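Side-chain contacts in ABC transporter, substrate binding protein (Mannopine) (Agrobacterium fabrum, PDB 5L9S), which serves as a periplasmic solute-binding protein for ABC transport, probably of the opine mannopine, and is captured here in an open, unliganded state: residues 140-145 / 149-154; 173-178 / 318-323; 187-190 / 194-197. All coordinates share one frame; numbering follows the deposited sequence.

Interaction 1 (140-145 / 149-154)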
loop_
_atom_site.group_PDB
_atom_site.type_symbol
_atom_site.label_atom_id
_atom_site.label_comp_id
_atom_site.label_asym_id
_atom_site.label_seq_id
_atom_site.Cartn_x
_atom_site.Cartn_y
_atom_site.Cartn_z
ATOM N N ARG A 140 6.727 -22.113 -5.634
ATOM C CA ARG A 140 6.643 -20.753 -5.093
ATOM C C ARG A 140 6.087 -19.795 -6.152
ATOM O O ARG A 140 6.056 -20.104 -7.336
ATOM C CB ARG A 140 7.981 -20.191 -4.522
ATOM C CG ARG A 140 8.885 -21.102 -3.685
ATOM C CD ARG A 140 8.463 -21.313 -2.253
ATOM N NE ARG A 140 7.963 -22.671 -2.131
ATOM C CZ ARG A 140 8.063 -23.469 -1.078
ATOM N NH1 ARG A 140 8.669 -23.055 0.026
ATOM N NH2 ARG A 140 7.580 -24.693 -1.130
ATOM N N SER A 141 5.657 -18.629 -5.712
ATOM C CA SER A 141 5.134 -17.573 -6.574
ATOM C C SER A 141 5.546 -16.215 -6.045
ATOM O O SER A 141 5.461 -15.965 -4.839
ATOM C CB SER A 141 3.616 -17.666 -6.694
ATOM O OG SER A 141 3.097 -16.572 -7.431
ATOM N N PHE A 142 6.038 -15.352 -6.940
ATOM C CA PHE A 142 6.419 -13.987 -6.580
ATOM C C PHE A 142 5.880 -13.076 -7.639
ATOM O O PHE A 142 5.834 -13.506 -8.789
ATOM C CB PHE A 142 7.946 -13.812 -6.563
ATOM C CG PHE A 142 8.673 -14.204 -5.309
ATOM C CD1 PHE A 142 8.553 -13.445 -4.152
ATOM C CD2 PHE A 142 9.525 -15.303 -5.297
ATOM C CE1 PHE A 142 9.240 -13.803 -2.987
ATOM C CE2 PHE A 142 10.209 -15.661 -4.133
ATOM C CZ PHE A 142 10.069 -14.903 -2.987
ATOM N N PRO A 143 5.558 -11.793 -7.333
ATOM C CA PRO A 143 5.153 -10.883 -8.418
ATOM C C PRO A 143 6.314 -10.573 -9.351
ATOM O O PRO A 143 7.487 -10.581 -8.965
ATOM C CB PRO A 143 4.703 -9.621 -7.701
ATOM C CG PRO A 143 5.338 -9.664 -6.375
ATOM C CD PRO A 143 5.565 -11.106 -6.022
ATOM N N ASN A 144 5.974 -10.357 -10.595
ATOM C CA ASN A 144 6.916 -9.963 -11.617
ATOM C C ASN A 144 6.385 -8.725 -12.313
ATOM O O ASN A 144 5.900 -8.761 -13.452
ATOM C CB ASN A 144 7.281 -11.101 -12.577
ATOM C CG ASN A 144 8.115 -10.653 -13.759
ATOM O OD1 ASN A 144 9.096 -9.900 -13.620
ATOM N ND2 ASN A 144 7.684 -11.044 -14.949
ATOM N N PHE A 145 6.389 -7.646 -11.552
ATOM C CA PHE A 145 6.087 -6.318 -12.036
ATOM C C PHE A 145 7.407 -5.568 -11.882
ATOM O O PHE A 145 8.318 -6.074 -11.199
ATOM C CB PHE A 145 4.870 -5.648 -11.361
ATOM C CG PHE A 145 4.555 -5.941 -9.910
ATOM C CD1 PHE A 145 5.504 -5.712 -8.915
ATOM C CD2 PHE A 145 3.267 -6.317 -9.524
ATOM C CE1 PHE A 145 5.183 -5.909 -7.572
ATOM C CE2 PHE A 145 2.950 -6.509 -8.184
ATOM C CZ PHE A 145 3.907 -6.292 -7.217
ATOM N N TRP A 149 11.594 -4.410 -5.296
ATOM C CA TRP A 149 12.058 -4.131 -3.938
ATOM C C TRP A 149 11.475 -5.062 -2.854
ATOM O O TRP A 149 12.225 -5.449 -1.944
ATOM C CB TRP A 149 11.900 -2.646 -3.562
ATOM C CG TRP A 149 10.515 -2.179 -3.216
ATOM C CD1 TRP A 149 9.609 -1.573 -4.050
ATOM C CD2 TRP A 149 9.895 -2.233 -1.918
ATOM N NE1 TRP A 149 8.462 -1.265 -3.357
ATOM C CE2 TRP A 149 8.612 -1.656 -2.044
ATOM C CE3 TRP A 149 10.293 -2.736 -0.660
ATOM C CZ2 TRP A 149 7.755 -1.512 -0.951
ATOM C CZ3 TRP A 149 9.434 -2.603 0.416
ATOM C CH2 TRP A 149 8.201 -1.964 0.274
ATOM N N ARG A 150 10.161 -5.433 -2.955
ATOM C CA ARG A 150 9.502 -6.325 -1.996
ATOM C C ARG A 150 9.974 -7.769 -2.149
ATOM O O ARG A 150 9.959 -8.518 -1.190
ATOM C CB ARG A 150 7.990 -6.280 -2.166
ATOM C CG ARG A 150 7.284 -5.087 -1.559
ATOM C CD ARG A 150 5.851 -5.395 -1.822
ATOM N NE ARG A 150 5.043 -4.275 -2.303
ATOM C CZ ARG A 150 5.108 -3.744 -3.513
ATOM N NH1 ARG A 150 6.034 -4.150 -4.377
ATOM N NH2 ARG A 150 4.298 -2.758 -3.849
ATOM N N VAL A 151 10.321 -8.182 -3.365
ATOM C CA VAL A 151 10.835 -9.530 -3.630
ATOM C C VAL A 151 12.262 -9.627 -3.027
ATOM O O VAL A 151 12.587 -10.616 -2.366
ATOM C CB VAL A 151 10.786 -9.884 -5.144
ATOM C CG1 VAL A 151 11.542 -11.165 -5.453
ATOM C CG2 VAL A 151 9.348 -10.012 -5.616
ATOM N N LEU A 152 13.080 -8.576 -3.236
ATOM C CA LEU A 152 14.440 -8.424 -2.723
ATOM C C LEU A 152 14.468 -8.337 -1.202
ATOM O O LEU A 152 15.246 -9.047 -0.567
ATOM C CB LEU A 152 15.104 -7.181 -3.361
ATOM C CG LEU A 152 15.349 -7.238 -4.896
ATOM C CD1 LEU A 152 15.982 -5.959 -5.390
ATOM C CD2 LEU A 152 16.239 -8.404 -5.277
ATOM N N ALA A 153 13.584 -7.499 -0.612
ATOM C CA ALA A 153 13.415 -7.376 0.840
ATOM C C ALA A 153 12.920 -8.704 1.478
ATOM O O ALA A 153 13.376 -9.025 2.574
ATOM C CB ALA A 153 12.476 -6.223 1.173
ATOM N N ALA A 154 12.042 -9.492 0.792
ATOM C CA ALA A 154 11.603 -10.810 1.299
ATOM C C ALA A 154 12.802 -11.750 1.348
ATOM O O ALA A 154 12.944 -12.477 2.320
ATOM C CB ALA A 154 10.514 -11.411 0.415
#

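Interaction 2 (173-178 / 318-323)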
loop_
_atom_site.group_PDB
_atom_site.type_symbol
_atom_site.label_atom_id
_atom_site.label_comp_id
_atom_site.label_asym_id
_atom_site.label_seq_id
_atom_site.Cartn_x
_atom_site.Cartn_y
_atom_site.Cartn_z
ATOM N N ARG A 173 23.272 -9.351 -2.079
ATOM C CA ARG A 173 22.878 -10.444 -1.197
ATOM C C ARG A 173 21.468 -10.919 -1.538
ATOM O O ARG A 173 21.254 -12.125 -1.648
ATOM C CB ARG A 173 22.976 -9.985 0.257
ATOM C CG ARG A 173 22.797 -11.060 1.307
ATOM C CD ARG A 173 22.972 -10.430 2.672
ATOM N NE ARG A 173 22.416 -11.264 3.730
ATOM C CZ ARG A 173 22.520 -11.007 5.027
ATOM N NH1 ARG A 173 23.137 -9.911 5.447
ATOM N NH2 ARG A 173 21.977 -11.823 5.912
ATOM N N ALA A 174 20.512 -9.979 -1.718
ATOM C CA ALA A 174 19.122 -10.278 -2.071
ATOM C C ALA A 174 19.003 -11.153 -3.334
ATOM O O ALA A 174 18.222 -12.117 -3.332
ATOM C CB ALA A 174 18.341 -8.997 -2.236
ATOM N N PHE A 175 19.826 -10.864 -4.374
ATOM C CA PHE A 175 19.859 -11.641 -5.619
ATOM C C PHE A 175 20.496 -13.003 -5.438
ATOM O O PHE A 175 20.056 -13.957 -6.084
ATOM C CB PHE A 175 20.533 -10.872 -6.750
ATOM C CG PHE A 175 19.601 -9.939 -7.486
ATOM C CD1 PHE A 175 18.584 -10.437 -8.290
ATOM C CD2 PHE A 175 19.755 -8.563 -7.393
ATOM C CE1 PHE A 175 17.739 -9.577 -8.986
ATOM C CE2 PHE A 175 18.915 -7.701 -8.100
ATOM C CZ PHE A 175 17.923 -8.215 -8.903
ATOM N N ARG A 176 21.517 -13.095 -4.547
ATOM C CA ARG A 176 22.230 -14.328 -4.183
ATOM C C ARG A 176 21.207 -15.291 -3.538
ATOM O O ARG A 176 21.145 -16.464 -3.918
ATOM C CB ARG A 176 23.349 -14.000 -3.176
ATOM C CG ARG A 176 24.751 -14.468 -3.518
ATOM C CD ARG A 176 25.706 -14.016 -2.405
ATOM N NE ARG A 176 26.094 -12.635 -2.628
ATOM C CZ ARG A 176 26.306 -11.693 -1.708
ATOM N NH1 ARG A 176 26.152 -11.963 -0.412
ATOM N NH2 ARG A 176 26.664 -10.474 -2.077
ATOM N N LYS A 177 20.372 -14.767 -2.608
ATOM C CA LYS A 177 19.328 -15.530 -1.929
ATOM C C LYS A 177 18.241 -15.990 -2.912
ATOM O O LYS A 177 17.843 -17.163 -2.856
ATOM C CB LYS A 177 18.737 -14.752 -0.732
ATOM C CG LYS A 177 17.835 -15.576 0.222
ATOM C CD LYS A 177 18.615 -16.555 1.112
ATOM C CE LYS A 177 17.741 -17.322 2.068
ATOM N NZ LYS A 177 18.468 -18.470 2.673
ATOM N N LEU A 178 17.792 -15.079 -3.830
ATOM C CA LEU A 178 16.781 -15.385 -4.847
ATOM C C LEU A 178 17.165 -16.517 -5.757
ATOM O O LEU A 178 16.283 -17.279 -6.133
ATOM C CB LEU A 178 16.391 -14.173 -5.675
ATOM C CG LEU A 178 15.217 -13.415 -5.126
ATOM C CD1 LEU A 178 15.150 -12.031 -5.703
ATOM C CD2 LEU A 178 13.911 -14.181 -5.342
ATOM N N VAL A 318 15.232 -1.832 -11.408
ATOM C CA VAL A 318 14.505 -2.234 -12.626
ATOM C C VAL A 318 15.492 -2.845 -13.652
ATOM O O VAL A 318 15.214 -3.919 -14.200
ATOM C CB VAL A 318 13.679 -1.050 -13.202
ATOM C CG1 VAL A 318 13.101 -1.381 -14.578
ATOM C CG2 VAL A 318 12.569 -0.635 -12.239
ATOM N N GLN A 319 16.661 -2.185 -13.855
ATOM C CA GLN A 319 17.721 -2.651 -14.743
ATOM C C GLN A 319 18.188 -4.044 -14.291
ATOM O O GLN A 319 18.064 -5.011 -15.044
ATOM C CB GLN A 319 18.911 -1.673 -14.713
ATOM C CG GLN A 319 18.878 -0.538 -15.726
ATOM C CD GLN A 319 20.211 0.188 -15.823
ATOM O OE1 GLN A 319 21.094 0.058 -14.959
ATOM N NE2 GLN A 319 20.399 0.956 -16.899
ATOM N N ARG A 320 18.673 -4.136 -13.038
ATOM C CA ARG A 320 19.171 -5.352 -12.418
ATOM C C ARG A 320 18.172 -6.495 -12.408
ATOM O O ARG A 320 18.587 -7.633 -12.576
ATOM C CB ARG A 320 19.684 -5.057 -11.009
ATOM C CG ARG A 320 21.174 -4.821 -10.981
ATOM C CD ARG A 320 21.850 -5.883 -10.157
ATOM N NE ARG A 320 22.473 -5.275 -8.992
ATOM C CZ ARG A 320 23.105 -5.941 -8.038
ATOM N NH1 ARG A 320 23.641 -5.291 -7.014
ATOM N NH2 ARG A 320 23.199 -7.266 -8.092
ATOM N N TRP A 321 16.876 -6.209 -12.219
ATOM C CA TRP A 321 15.823 -7.236 -12.189
ATOM C C TRP A 321 15.528 -7.805 -13.580
ATOM O O TRP A 321 15.521 -9.029 -13.737
ATOM C CB TRP A 321 14.543 -6.703 -11.520
ATOM C CG TRP A 321 13.423 -7.701 -11.436
ATOM C CD1 TRP A 321 12.325 -7.769 -12.241
ATOM C CD2 TRP A 321 13.292 -8.770 -10.487
ATOM N NE1 TRP A 321 11.508 -8.804 -11.846
ATOM C CE2 TRP A 321 12.087 -9.450 -10.784
ATOM C CE3 TRP A 321 14.060 -9.206 -9.396
ATOM C CZ2 TRP A 321 11.653 -10.564 -10.052
ATOM C CZ3 TRP A 321 13.602 -10.281 -8.649
ATOM C CH2 TRP A 321 12.422 -10.957 -8.988
ATOM N N ASN A 322 15.278 -6.919 -14.583
ATOM C CA ASN A 322 14.964 -7.308 -15.960
ATOM C C ASN A 322 16.057 -8.161 -16.561
ATOM O O ASN A 322 15.760 -9.107 -17.300
ATOM C CB ASN A 322 14.662 -6.083 -16.831
ATOM C CG ASN A 322 13.231 -5.553 -16.737
ATOM O OD1 ASN A 322 12.388 -5.982 -15.904
ATOM N ND2 ASN A 322 12.935 -4.588 -17.606
ATOM N N SER A 323 17.323 -7.849 -16.206
ATOM C CA SER A 323 18.517 -8.569 -16.620
ATOM C C SER A 323 18.587 -9.942 -15.940
ATOM O O SER A 323 18.943 -10.918 -16.601
ATOM C CB SER A 323 19.763 -7.754 -16.289
ATOM O OG SER A 323 19.852 -6.571 -17.066
#

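Interaction 3 (187-190 / 194-197)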
loop_
_atom_site.group_PDB
_atom_site.type_symbol
_atom_site.label_atom_id
_atom_site.label_comp_id
_atom_site.label_asym_id
_atom_site.label_seq_id
_atom_site.Cartn_x
_atom_site.Cartn_y
_atom_site.Cartn_z
ATOM N N VAL A 187 5.427 -19.612 -10.746
ATOM C CA VAL A 187 4.527 -18.511 -11.067
ATOM C C VAL A 187 5.198 -17.151 -10.810
ATOM O O VAL A 187 5.608 -16.852 -9.688
ATOM C CB VAL A 187 3.141 -18.658 -10.324
ATOM C CG1 VAL A 187 2.238 -17.443 -10.553
ATOM C CG2 VAL A 187 2.415 -19.948 -10.716
ATOM N N TRP A 188 5.281 -16.328 -11.850
ATOM C CA TRP A 188 5.776 -14.961 -11.777
ATOM C C TRP A 188 4.600 -14.106 -12.204
ATOM O O TRP A 188 4.464 -13.770 -13.385
ATOM C CB TRP A 188 6.968 -14.763 -12.711
ATOM C CG TRP A 188 8.231 -15.420 -12.257
ATOM C CD1 TRP A 188 8.836 -16.499 -12.825
ATOM C CD2 TRP A 188 9.090 -14.991 -11.181
ATOM N NE1 TRP A 188 10.008 -16.785 -12.162
ATOM C CE2 TRP A 188 10.202 -15.860 -11.166
ATOM C CE3 TRP A 188 9.046 -13.935 -10.256
ATOM C CZ2 TRP A 188 11.235 -15.739 -10.230
ATOM C CZ3 TRP A 188 10.088 -13.798 -9.350
ATOM C CH2 TRP A 188 11.158 -14.702 -9.333
ATOM N N TRP A 189 3.690 -13.845 -11.265
ATOM C CA TRP A 189 2.453 -13.107 -11.544
ATOM C C TRP A 189 2.658 -11.600 -11.805
ATOM O O TRP A 189 3.316 -10.894 -11.044
ATOM C CB TRP A 189 1.385 -13.342 -10.455
ATOM C CG TRP A 189 1.713 -12.845 -9.066
ATOM C CD1 TRP A 189 2.255 -13.575 -8.051
ATOM C CD2 TRP A 189 1.350 -11.576 -8.497
ATOM N NE1 TRP A 189 2.276 -12.840 -6.895
ATOM C CE2 TRP A 189 1.742 -11.601 -7.142
ATOM C CE3 TRP A 189 0.778 -10.394 -9.013
ATOM C CZ2 TRP A 189 1.583 -10.494 -6.293
ATOM C CZ3 TRP A 189 0.604 -9.309 -8.167
ATOM C CH2 TRP A 189 1.010 -9.363 -6.826
ATOM N N ARG A 190 2.049 -11.105 -12.881
ATOM C CA ARG A 190 2.143 -9.689 -13.222
ATOM C C ARG A 190 0.897 -8.941 -12.727
ATOM O O ARG A 190 0.984 -7.768 -12.344
ATOM C CB ARG A 190 2.405 -9.503 -14.725
ATOM C CG ARG A 190 2.919 -8.113 -15.064
ATOM C CD ARG A 190 3.891 -8.075 -16.229
ATOM N NE ARG A 190 5.032 -7.207 -15.932
ATOM C CZ ARG A 190 4.990 -5.875 -15.880
ATOM N NH1 ARG A 190 3.853 -5.228 -16.110
ATOM N NH2 ARG A 190 6.083 -5.184 -15.595
ATOM N N GLN A 194 -3.814 -13.236 -12.159
ATOM C CA GLN A 194 -2.886 -14.343 -12.433
ATOM C C GLN A 194 -2.529 -15.129 -11.170
ATOM O O GLN A 194 -2.542 -16.364 -11.205
ATOM C CB GLN A 194 -1.617 -13.846 -13.139
ATOM C CG GLN A 194 -1.896 -13.239 -14.508
ATOM C CD GLN A 194 -0.642 -12.949 -15.273
ATOM O OE1 GLN A 194 -0.330 -13.603 -16.265
ATOM N NE2 GLN A 194 0.072 -11.930 -14.871
ATOM N N SER A 195 -2.250 -14.413 -10.044
ATOM C CA SER A 195 -1.915 -15.014 -8.746
ATOM C C SER A 195 -3.129 -15.722 -8.126
ATOM O O SER A 195 -2.978 -16.680 -7.376
ATOM C CB SER A 195 -1.365 -13.957 -7.802
ATOM O OG SER A 195 -2.297 -12.911 -7.597
ATOM N N VAL A 196 -4.332 -15.262 -8.478
ATOM C CA VAL A 196 -5.617 -15.810 -8.048
ATOM C C VAL A 196 -5.928 -17.051 -8.907
ATOM O O VAL A 196 -6.294 -18.090 -8.347
ATOM C CB VAL A 196 -6.694 -14.686 -8.096
ATOM C CG1 VAL A 196 -8.087 -15.212 -8.326
ATOM C CG2 VAL A 196 -6.659 -13.852 -6.837
ATOM N N GLN A 197 -5.737 -16.964 -10.253
ATOM C CA GLN A 197 -5.958 -18.086 -11.180
ATOM C C GLN A 197 -4.983 -19.227 -10.829
ATOM O O GLN A 197 -5.390 -20.381 -10.714
ATOM C CB GLN A 197 -5.737 -17.681 -12.653
ATOM C CG GLN A 197 -6.567 -16.512 -13.230
ATOM C CD GLN A 197 -8.066 -16.695 -13.398
ATOM O OE1 GLN A 197 -8.823 -15.708 -13.413
ATOM N NE2 GLN A 197 -8.534 -17.932 -13.593
#

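Interaction 1 (140-145 / 149-154)
Val-151 sets both methyls against Phe-142, and one of them also against Pro-143, and here the contact is tight. CG1, held anti to the backbone N (chi1 170°), stands over one face of the Phe-142 ring as a CH-pi contact, 4.2 Å from the ring centroid. CG2 turns to the rim of the same ring, 3.8 Å from Phe-142 CD1, and reaches on to Pro-143 CD at 4.0 Å. A beta-branched residue suits the place because its two methyls share CD1 of the same ring, and one of them also reaches the proline. One turn later Ala-154 brings CB near the plane of the Phe-142 ring, at its edge, 4.3 Å from CE1; its small methyl lets the aromatic edge lie close to the helix. These residues join strand 140-143 to helix 149-158, the first step of a beta-alpha-beta crossover that returns through helix 171-181 to the parallel strand 185-189. The other side of the contact is looser and partly open to solvent. There Arg-150 NH1 meets Phe-145 CE1 obliquely at 3.7 Å, the guanidinium and ring planes 61° apart. The Phe-145 ring itself has Pro-143 CB over one face and meets Trp-189 edge-to-face.

Interaction 2 (173-178 / 318-323)
Phe-175 fills the space between two nearly parallel helices, wedged against Arg-320 and Trp-321. The pair, helix 171-181 and the C-terminal helix 307-325, belongs to the helical layer of an alpha/beta lobe of the periplasmic binding protein fold. The two segments cross at -20° with their axes 12.4 Å apart, a wide spacing, bridged here by Phe, Arg and Trp side chains. Arg-320 can be traced outward from the backbone. Its CB lies 4.0 Å from Phe-175 CE2, and a bend at chi2 keeps the CD methylene at the same distance from that carbon, so the aliphatic part of the chain serves as apolar cover for the ring. A further bend at chi3 carries the guanidinium on along the ring towards CD2, its plane only 21° from that of the ring. NH2 comes obliquely to Phe-175 CD2, while NH1 forms a salt bridge with Asp-172 at the start of helix 171-181. Arginine therefore suits this partly exposed border, greasy along its stem and charged at its end. On the buried side, Phe-175 CE1 approaches Trp-321 CE3 obliquely at 3.7 Å, and Trp-324, one turn further along, meets both rings. Phe-175 CZ, the far end of its ring, lies 3.8 Å from the backbone oxygen Arg-320 O. Leu-178 completes the apolar group from the next turn of its helix: its CD1 lies at the edge of the indole and in its plane, 3.8 Å from Trp-321 CZ3.

Interaction 3 (187-190 / 194-197)
Trp-189 and Ser-195 both place the gamma atom (CG and OG respectively) between backbone N and carbonyl carbon (chi1 64° and 59°), and these two torsions bring indole and serine together. The first turns one face of the Trp-189 ring towards Ser-195; the second turns OG aside, leaving CB to do the touching. CB stands over the five-membered ring, 3.5 Å from its centroid and 12° off the normal, a close CH-pi contact. Serine suits the place: it has one carbon to lay on the indole and a hydroxyl that bonds back to Gly-192 O in the first turn of helix 192-200. This joins strand 185-189 to the helix directly following it, in an alpha/beta lobe of the periplasmic binding protein fold. Tryptophan suits its end because the broad indole offers a face to Ser-195 while NE1 bonds to Gln-208 O; Trp-210 meets it edge-to-face. At the exposed border Gln-194 reaches over the end of the strand, its CB 4.1 Å from Trp-189 CB. The Arg-190 guanidinium has its partner elsewhere, in a salt bridge to Asp-146. Because the oxygen on Ser-195 CB withdraws electrons, its C-H bonds are probably somewhat polarised, favouring their place above an electron-rich indole.

How the interactions relate
The three contacts form a continuous layered block in one lobe. Interactions 1 and 3 share the sheet: their strands are parallel neighbours, joined by probable hydrogen bonds such as Asn-144 N to Trp-189 O (2.7 Å), and their centres lie 12 Å apart. Interaction 2 forms the outer layer beyond helix 149-158, its centre 10 Å from that of interaction 1. Val-151 links the two, its CG1 lying 3.6 Å from Trp-321 CH2 and 3.7 Å from Leu-178 CD1. Trp-321 NE1 also reaches Asn-144 OD1, a probable hydrogen bond. Although interactions 2 and 3 have centres 20 Å apart, Trp-321 still touches Trp-188. No ligand occupies this open form.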